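Local coordinates for chain length determinant protein (Shigella flexneri, PDB 4ZM5), which probably regulates the length of the O-antigen polysaccharide chains of lipopolysaccharide, as a membrane protein of the chain-length determinant family, at residues B[133-138]-B[201-206]; B[141-146]-B[196-201]. The protein carries 1 engineered substitution. All coordinates share one frame; numbering follows the deposited sequence.

Interaction 1: residues B[133-138]-B[201-206]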
ATOM      1  N   ARG B 133      18.174   0.930  -7.315  1.00 38.42           N
ATOM      2  CA  ARG B 133      19.571   1.258  -7.013  1.00 38.46           C
ATOM      3  C   ARG B 133      20.261   0.087  -6.304  1.00 41.96           C
ATOM      4  O   ARG B 133      21.313  -0.367  -6.768  1.00 42.40           O
ATOM      5  CB  ARG B 133      19.625   2.526  -6.159  1.00 37.90           C
ATOM      6  CG  ARG B 133      21.020   3.040  -5.868  1.00 49.06           C
ATOM      7  CD  ARG B 133      20.939   4.371  -5.135  1.00 59.29           C
ATOM      8  NE  ARG B 133      20.700   4.214  -3.697  1.00 68.88           N
ATOM      9  CZ  ARG B 133      19.607   4.620  -3.062  1.00 84.44           C
ATOM     10  NH1 ARG B 133      18.644   5.260  -3.721  1.00 66.83           N
ATOM     11  NH2 ARG B 133      19.483   4.429  -1.755  1.00 75.96           N
ATOM     12  N   THR B 134      19.643  -0.415  -5.215  1.00 37.58           N
ATOM     13  CA  THR B 134      20.127  -1.543  -4.414  1.00 37.15           C
ATOM     14  C   THR B 134      20.315  -2.773  -5.288  1.00 39.68           C
ATOM     15  O   THR B 134      21.353  -3.419  -5.232  1.00 39.23           O
ATOM     16  CB  THR B 134      19.140  -1.832  -3.277  1.00 45.01           C
ATOM     17  OG1 THR B 134      19.000  -0.656  -2.476  1.00 54.86           O
ATOM     18  CG2 THR B 134      19.561  -3.020  -2.408  1.00 42.99           C
ATOM     19  N   GLN B 135      19.299  -3.084  -6.094  1.00 36.77           N
ATOM     20  CA  GLN B 135      19.261  -4.227  -6.994  1.00 35.90           C
ATOM     21  C   GLN B 135      20.346  -4.115  -8.063  1.00 38.79           C
ATOM     22  O   GLN B 135      20.982  -5.116  -8.364  1.00 38.64           O
ATOM     23  CB  GLN B 135      17.868  -4.360  -7.614  1.00 37.11           C
ATOM     24  CG  GLN B 135      16.830  -4.858  -6.608  1.00 40.42           C
ATOM     25  CD  GLN B 135      15.469  -5.071  -7.237  1.00 65.37           C
ATOM     26  OE1 GLN B 135      14.572  -4.219  -7.149  1.00 64.17           O
ATOM     27  NE2 GLN B 135      15.271  -6.235  -7.848  1.00 52.04           N
ATOM     28  N   GLU B 136      20.609  -2.899  -8.565  1.00 35.35           N
ATOM     29  CA  GLU B 136      21.643  -2.605  -9.559  1.00 35.30           C
ATOM     30  C   GLU B 136      23.026  -2.794  -8.959  1.00 37.78           C
ATOM     31  O   GLU B 136      23.875  -3.385  -9.615  1.00 36.62           O
ATOM     32  CB  GLU B 136      21.494  -1.175 -10.096  1.00 37.41           C
ATOM     33  CG  GLU B 136      20.422  -1.041 -11.160  1.00 47.28           C
ATOM     34  CD  GLU B 136      19.740   0.311 -11.270  1.00 72.42           C
ATOM     35  OE1 GLU B 136      20.100   1.246 -10.518  1.00 77.76           O
ATOM     36  OE2 GLU B 136      18.834   0.430 -12.125  1.00 65.21           O
ATOM     37  N   VAL B 137      23.244  -2.338  -7.695  1.00 33.60           N
ATOM     38  CA  VAL B 137      24.524  -2.483  -6.980  1.00 32.35           C
ATOM     39  C   VAL B 137      24.839  -3.987  -6.844  1.00 36.13           C
ATOM     40  O   VAL B 137      25.941  -4.416  -7.229  1.00 35.25           O
ATOM     41  CB  VAL B 137      24.530  -1.734  -5.604  1.00 35.76           C
ATOM     42  CG1 VAL B 137      25.726  -2.123  -4.741  1.00 35.04           C
ATOM     43  CG2 VAL B 137      24.480  -0.216  -5.792  1.00 35.89           C
ATOM     44  N   VAL B 138      23.846  -4.780  -6.361  1.00 31.94           N
ATOM     45  CA  VAL B 138      23.960  -6.237  -6.174  1.00 31.97           C
ATOM     46  C   VAL B 138      24.330  -6.922  -7.496  1.00 35.89           C
ATOM     47  O   VAL B 138      25.305  -7.678  -7.532  1.00 36.38           O
ATOM     48  CB  VAL B 138      22.672  -6.867  -5.560  1.00 35.87           C
ATOM     49  CG1 VAL B 138      22.795  -8.388  -5.463  1.00 35.16           C
ATOM     50  CG2 VAL B 138      22.363  -6.268  -4.188  1.00 36.61           C
ATOM     51  N   SER B 201      16.689  -9.807 -10.593  1.00 43.14           N
ATOM     52  CA  SER B 201      15.526 -10.618 -10.200  1.00 44.78           C
ATOM     53  C   SER B 201      14.264 -10.150 -10.976  1.00 47.44           C
ATOM     54  O   SER B 201      14.242  -8.987 -11.380  1.00 45.88           O
ATOM     55  CB  SER B 201      15.310 -10.549  -8.688  1.00 50.06           C
ATOM     56  OG  SER B 201      14.467  -9.484  -8.270  1.00 64.69           O
ATOM     57  N   PRO B 202      13.218 -11.004 -11.206  1.00 44.31           N
ATOM     58  CA  PRO B 202      12.010 -10.529 -11.918  1.00 44.20           C
ATOM     59  C   PRO B 202      11.340  -9.318 -11.243  1.00 47.45           C
ATOM     60  O   PRO B 202      10.678  -8.520 -11.916  1.00 46.58           O
ATOM     61  CB  PRO B 202      11.088 -11.751 -11.898  1.00 48.28           C
ATOM     62  CG  PRO B 202      12.007 -12.900 -11.777  1.00 53.08           C
ATOM     63  CD  PRO B 202      13.073 -12.425 -10.839  1.00 47.40           C
ATOM     64  N   ASN B 203      11.546  -9.153  -9.922  1.00 44.25           N
ATOM     65  CA  ASN B 203      11.074  -7.997  -9.171  1.00 44.37           C
ATOM     66  C   ASN B 203      11.648  -6.707  -9.772  1.00 45.45           C
ATOM     67  O   ASN B 203      10.937  -5.698  -9.833  1.00 45.20           O
ATOM     68  CB  ASN B 203      11.476  -8.110  -7.695  1.00 48.98           C
ATOM     69  CG  ASN B 203      11.242  -6.833  -6.906  1.00 75.74           C
ATOM     70  OD1 ASN B 203      10.123  -6.541  -6.457  1.00 76.80           O
ATOM     71  ND2 ASN B 203      12.280  -6.006  -6.782  1.00 60.67           N
ATOM     72  N   TYR B 204      12.941  -6.734 -10.190  1.00 39.28           N
ATOM     73  CA  TYR B 204      13.605  -5.567 -10.773  1.00 36.71           C
ATOM     74  C   TYR B 204      12.772  -4.930 -11.894  1.00 37.66           C
ATOM     75  O   TYR B 204      12.536  -3.713 -11.869  1.00 36.21           O
ATOM     76  CB  TYR B 204      15.008  -5.921 -11.289  1.00 36.24           C
ATOM     77  CG  TYR B 204      15.729  -4.734 -11.886  1.00 36.86           C
ATOM     78  CD1 TYR B 204      16.303  -3.754 -11.069  1.00 38.80           C
ATOM     79  CD2 TYR B 204      15.821  -4.572 -13.267  1.00 36.86           C
ATOM     80  CE1 TYR B 204      16.944  -2.641 -11.615  1.00 37.42           C
ATOM     81  CE2 TYR B 204      16.483  -3.473 -13.824  1.00 37.48           C
ATOM     82  CZ  TYR B 204      17.022  -2.502 -12.990  1.00 42.17           C
ATOM     83  OH  TYR B 204      17.674  -1.429 -13.530  1.00 41.61           O
ATOM     84  N   TYR B 205      12.327  -5.760 -12.856  1.00 34.58           N
ATOM     85  CA  TYR B 205      11.560  -5.322 -14.013  1.00 35.13           C
ATOM     86  C   TYR B 205      10.213  -4.833 -13.582  1.00 43.80           C
ATOM     87  O   TYR B 205       9.785  -3.814 -14.121  1.00 47.09           O
ATOM     88  CB  TYR B 205      11.464  -6.412 -15.092  1.00 36.23           C
ATOM     89  CG  TYR B 205      12.808  -7.021 -15.429  1.00 35.72           C
ATOM     90  CD1 TYR B 205      13.851  -6.234 -15.920  1.00 36.18           C
ATOM     91  CD2 TYR B 205      13.063  -8.369 -15.193  1.00 36.84           C
ATOM     92  CE1 TYR B 205      15.103  -6.779 -16.192  1.00 34.14           C
ATOM     93  CE2 TYR B 205      14.314  -8.928 -15.467  1.00 36.39           C
ATOM     94  CZ  TYR B 205      15.329  -8.127 -15.971  1.00 41.12           C
ATOM     95  OH  TYR B 205      16.557  -8.671 -16.273  1.00 42.38           O
ATOM     96  N   GLN B 206       9.593  -5.454 -12.551  1.00 40.24           N
ATOM     97  CA  GLN B 206       8.320  -4.962 -12.020  1.00 40.87           C
ATOM     98  C   GLN B 206       8.519  -3.539 -11.491  1.00 46.34           C
ATOM     99  O   GLN B 206       7.839  -2.613 -11.939  1.00 47.65           O
ATOM    100  CB  GLN B 206       7.744  -5.868 -10.909  1.00 43.24           C
ATOM    101  CG  GLN B 206       7.577  -7.330 -11.276  1.00 51.64           C
ATOM    102  CD  GLN B 206       6.868  -8.126 -10.202  1.00 70.44           C
ATOM    103  OE1 GLN B 206       5.753  -7.783  -9.772  1.00 58.67           O
ATOM    104  NE2 GLN B 206       7.482  -9.248  -9.789  1.00 61.80           N
TER

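Interaction 2: residues B[141-146]-B[196-201]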
ATOM      1  N   GLU B 141      27.927  -6.166  -8.440  1.00 29.27           N
ATOM      2  CA  GLU B 141      28.857  -6.850  -7.544  1.00 28.83           C
ATOM      3  C   GLU B 141      28.945  -8.349  -7.892  1.00 32.71           C
ATOM      4  O   GLU B 141      30.033  -8.931  -7.875  1.00 34.00           O
ATOM      5  CB  GLU B 141      28.465  -6.609  -6.078  1.00 31.55           C
ATOM      6  CG  GLU B 141      28.859  -5.210  -5.621  1.00 38.39           C
ATOM      7  CD  GLU B 141      28.318  -4.682  -4.311  1.00 71.57           C
ATOM      8  OE1 GLU B 141      27.263  -5.176  -3.854  1.00 87.57           O
ATOM      9  OE2 GLU B 141      28.919  -3.723  -3.774  1.00 64.79           O
ATOM     10  N   GLN B 142      27.827  -8.932  -8.307  1.00 28.69           N
ATOM     11  CA  GLN B 142      27.753 -10.326  -8.747  1.00 27.87           C
ATOM     12  C   GLN B 142      28.500 -10.491 -10.085  1.00 32.13           C
ATOM     13  O   GLN B 142      29.267 -11.439 -10.246  1.00 31.54           O
ATOM     14  CB  GLN B 142      26.282 -10.768  -8.869  1.00 28.50           C
ATOM     15  CG  GLN B 142      25.615 -11.054  -7.528  1.00 31.27           C
ATOM     16  CD  GLN B 142      24.121 -11.267  -7.620  1.00 61.86           C
ATOM     17  OE1 GLN B 142      23.476 -11.000  -8.641  1.00 56.77           O
ATOM     18  NE2 GLN B 142      23.525 -11.736  -6.540  1.00 63.19           N
ATOM     19  N   LYS B 143      28.310  -9.540 -11.025  1.00 28.97           N
ATOM     20  CA  LYS B 143      29.032  -9.528 -12.305  1.00 27.47           C
ATOM     21  C   LYS B 143      30.533  -9.364 -12.048  1.00 30.92           C
ATOM     22  O   LYS B 143      31.328 -10.104 -12.630  1.00 31.17           O
ATOM     23  CB  LYS B 143      28.514  -8.406 -13.218  1.00 29.40           C
ATOM     24  CG  LYS B 143      29.262  -8.274 -14.546  1.00 32.49           C
ATOM     25  CD  LYS B 143      28.804  -7.071 -15.321  1.00 38.12           C
ATOM     26  CE  LYS B 143      29.590  -6.813 -16.565  1.00 45.10           C
ATOM     27  NZ  LYS B 143      28.861  -5.873 -17.458  1.00 50.34           N
ATOM     28  N   ASP B 144      30.914  -8.407 -11.176  1.00 27.64           N
ATOM     29  CA  ASP B 144      32.302  -8.130 -10.804  1.00 27.24           C
ATOM     30  C   ASP B 144      32.983  -9.346 -10.222  1.00 30.01           C
ATOM     31  O   ASP B 144      34.125  -9.601 -10.595  1.00 29.52           O
ATOM     32  CB  ASP B 144      32.402  -6.951  -9.826  1.00 30.00           C
ATOM     33  CG  ASP B 144      32.177  -5.604 -10.480  1.00 43.38           C
ATOM     34  OD1 ASP B 144      31.986  -5.566 -11.732  1.00 44.23           O
ATOM     35  OD2 ASP B 144      32.186  -4.585  -9.753  1.00 54.41           O
ATOM     36  N   LEU B 145      32.296 -10.114  -9.343  1.00 27.95           N
ATOM     37  CA  LEU B 145      32.842 -11.352  -8.764  1.00 27.89           C
ATOM     38  C   LEU B 145      33.161 -12.355  -9.879  1.00 31.16           C
ATOM     39  O   LEU B 145      34.291 -12.842  -9.933  1.00 33.42           O
ATOM     40  CB  LEU B 145      31.874 -11.949  -7.734  1.00 28.64           C
ATOM     41  CG  LEU B 145      32.156 -13.372  -7.249  1.00 32.60           C
ATOM     42  CD1 LEU B 145      33.420 -13.435  -6.406  1.00 33.25           C
ATOM     43  CD2 LEU B 145      30.991 -13.922  -6.490  1.00 30.57           C
ATOM     44  N   ARG B 146      32.219 -12.571 -10.810  1.00 25.90           N
ATOM     45  CA  ARG B 146      32.380 -13.489 -11.929  1.00 24.12           C
ATOM     46  C   ARG B 146      33.557 -13.100 -12.810  1.00 28.35           C
ATOM     47  O   ARG B 146      34.326 -13.990 -13.165  1.00 28.12           O
ATOM     48  CB  ARG B 146      31.092 -13.625 -12.751  1.00 23.18           C
ATOM     49  CG  ARG B 146      31.057 -14.871 -13.669  1.00 31.63           C
ATOM     50  CD  ARG B 146      31.692 -16.097 -13.016  1.00 34.65           C
ATOM     51  NE  ARG B 146      31.240 -17.349 -13.602  1.00 32.03           N
ATOM     52  CZ  ARG B 146      31.277 -18.523 -12.980  1.00 46.44           C
ATOM     53  NH1 ARG B 146      31.767 -18.616 -11.751  1.00 35.98           N
ATOM     54  NH2 ARG B 146      30.819 -19.612 -13.581  1.00 32.30           N
ATOM     55  N   ARG B 196      28.938  -7.622 -21.010  1.00 34.34           N
ATOM     56  CA  ARG B 196      28.296  -8.782 -20.391  1.00 33.04           C
ATOM     57  C   ARG B 196      27.026  -8.305 -19.654  1.00 36.71           C
ATOM     58  O   ARG B 196      27.139  -7.442 -18.785  1.00 36.72           O
ATOM     59  CB  ARG B 196      29.273  -9.473 -19.428  1.00 31.16           C
ATOM     60  CG  ARG B 196      28.686 -10.655 -18.680  1.00 33.93           C
ATOM     61  CD  ARG B 196      29.754 -11.211 -17.775  1.00 40.20           C
ATOM     62  NE  ARG B 196      29.344 -12.447 -17.107  1.00 44.46           N
ATOM     63  CZ  ARG B 196      29.843 -13.657 -17.359  1.00 48.74           C
ATOM     64  NH1 ARG B 196      30.780 -13.821 -18.295  1.00 21.20           N
ATOM     65  NH2 ARG B 196      29.396 -14.714 -16.693  1.00 34.51           N
ATOM     66  N   PRO B 197      25.813  -8.790 -19.989  1.00 32.55           N
ATOM     67  CA  PRO B 197      24.623  -8.247 -19.331  1.00 31.95           C
ATOM     68  C   PRO B 197      24.527  -8.527 -17.839  1.00 36.18           C
ATOM     69  O   PRO B 197      24.885  -9.610 -17.372  1.00 34.78           O
ATOM     70  CB  PRO B 197      23.460  -8.945 -20.056  1.00 34.28           C
ATOM     71  CG  PRO B 197      24.012  -9.455 -21.314  1.00 39.14           C
ATOM     72  CD  PRO B 197      25.449  -9.758 -21.044  1.00 34.42           C
ATOM     73  N   LEU B 198      23.970  -7.542 -17.107  1.00 33.93           N
ATOM     74  CA  LEU B 198      23.638  -7.661 -15.690  1.00 32.59           C
ATOM     75  C   LEU B 198      22.405  -8.546 -15.551  1.00 37.46           C
ATOM     76  O   LEU B 198      21.513  -8.490 -16.397  1.00 38.97           O
ATOM     77  CB  LEU B 198      23.386  -6.279 -15.035  1.00 32.37           C
ATOM     78  CG  LEU B 198      24.565  -5.311 -14.924  1.00 36.19           C
ATOM     79  CD1 LEU B 198      24.128  -3.974 -14.399  1.00 36.85           C
ATOM     80  CD2 LEU B 198      25.611  -5.832 -14.005  1.00 38.36           C
ATOM     81  N   VAL B 199      22.376  -9.385 -14.521  1.00 33.12           N
ATOM     82  CA  VAL B 199      21.261 -10.285 -14.253  1.00 33.37           C
ATOM     83  C   VAL B 199      20.553  -9.782 -12.995  1.00 37.65           C
ATOM     84  O   VAL B 199      21.171  -9.667 -11.919  1.00 35.05           O
ATOM     85  CB  VAL B 199      21.691 -11.778 -14.148  1.00 37.00           C
ATOM     86  CG1 VAL B 199      20.498 -12.681 -13.868  1.00 37.44           C
ATOM     87  CG2 VAL B 199      22.414 -12.234 -15.414  1.00 36.75           C
ATOM     88  N   PHE B 200      19.255  -9.439 -13.167  1.00 35.75           N
ATOM     89  CA  PHE B 200      18.388  -8.919 -12.105  1.00 35.35           C
ATOM     90  C   PHE B 200      17.251  -9.874 -11.815  1.00 44.96           C
ATOM     91  O   PHE B 200      16.818 -10.597 -12.721  1.00 47.00           O
ATOM     92  CB  PHE B 200      17.779  -7.576 -12.520  1.00 34.83           C
ATOM     93  CG  PHE B 200      18.720  -6.498 -12.954  1.00 33.20           C
ATOM     94  CD1 PHE B 200      19.392  -5.720 -12.016  1.00 34.04           C
ATOM     95  CD2 PHE B 200      18.908  -6.230 -14.302  1.00 33.55           C
ATOM     96  CE1 PHE B 200      20.247  -4.698 -12.428  1.00 34.61           C
ATOM     97  CE2 PHE B 200      19.768  -5.220 -14.712  1.00 35.83           C
ATOM     98  CZ  PHE B 200      20.423  -4.454 -13.774  1.00 33.70           C
ATOM     99  N   SER B 201      16.689  -9.807 -10.593  1.00 43.14           N
ATOM    100  CA  SER B 201      15.526 -10.618 -10.200  1.00 44.78           C
ATOM    101  C   SER B 201      14.264 -10.150 -10.976  1.00 47.44           C
ATOM    102  O   SER B 201      14.242  -8.987 -11.380  1.00 45.88           O
ATOM    103  CB  SER B 201      15.310 -10.549  -8.688  1.00 50.06           C
ATOM    104  OG  SER B 201      14.467  -9.484  -8.270  1.00 64.69           O
TER
HETATM  105  O   HOH W   1      21.022  -9.470  -9.188  1.00 29.34           O

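Interaction 1: residues B[133-138]-B[201-206]
Gln135 and Tyr204 bring the two backbones closest together, with 6.9 Å between Gln135 CA and Tyr204 CA, where helix segments 133-138 and 202-206 run roughly antiparallel at 142° with their axes 10.6 Å apart. The gap is spanned mainly by the side chains of Gln135, Glu136, Asn203 and Tyr204. CG of Tyr204 is anti to its backbone N (chi1 -179°), which carries the phenol out toward the long helix. Its hydroxyl donates a hydrogen bond to Glu136, with 2.6 Å between Tyr204 OH and Glu136 OE2. The carboxylate oxygen accepts through its anti lone pair and lies at the ring edge, in the ring plane. The carboxylate and ring planes are 64° apart. The aliphatic part of Glu136 also touches the ring, with CG 3.9 Å from Tyr204 CE1. One residue earlier on the helix, Gln135 approaches the same ring nearer its base. Gln135 CB is 3.8 Å from Tyr204 CD1. Beyond CG the Gln135 chain is extended and reaches the start of the second helix. There its side chain crosses that of Asn203 at about a right angle, with Gln135 CD 3.4 Å from Asn203 ND2. Ser201 OG also lies close to the end of Gln135. A magnesium ion is bound nearby, about 4 Å from the Gln135 side chain. Phe200 stacks on the Tyr204 ring. Other subunits pack alongside: Tyr205 meets Glu141 of the second subunit, and Val137 meets Gln209 of the third. A very long helix with a shorter helix returning against it forms the elongated helical arm typical of polysaccharide chain-length regulators of the Wzz family, whose subunits associate side by side.

Interaction 2: residues B[141-146]-B[196-201]
Arg196 NH2 lies at the edge of the Arg146 guanidinium, near its plane, but the two charged groups do not touch; the planes are 69° apart. Arg146 CG touches the Arg196 group obliquely, 3.5 Å from Arg196 NH2. Both like charges are probably offset by Asp176 of the second subunit, which forms a salt bridge to each. In the helical arm of this Wzz-family fold, an irregular chain, 196-201, runs beside the long helix and is tied to it here. Lys143 carries much of this contact. Its CG is anti to the backbone N (chi1 177°) and the chain beyond is extended; it slides past Arg196 in the opposite direction. Lys143 NZ donates to Arg196 O at 2.7 Å, in the carbonyl plane, with a C=O...N angle of 145°. The same nitrogen makes a weak hydrogen bond to Ala194 O. Leu198 crosses the lysine chain at about a right angle and packs its CD2 methyl 3.7 Å from Lys143 CD. Next to Lys143 and Leu198, Gln142 and Val199 are joined through a water. That water donates both hydrogen bonds, at 2.9 Å to Gln142 OE1 and 2.7 Å to Val199 O.

In the fold
From the N terminus the chain passes through strands and short helices before entering the long helix 91-159. Residues 133-138 come first on it, then 141-146, about two turns later. The chain leaves this helix, passes helix 183-191 and returns through the loop 196-201, which closes interaction 2. It then enters helix 202-215, which closes interaction 1. The smaller loop is therefore nested inside the larger one. Ser201 belongs to both contacts, and their centres are 11 Å apart. Phe200 bridges them, packing CE1 3.8 Å from Glu136 CA. Together they bind the returning loop and helix to the long helix, beside the second subunit.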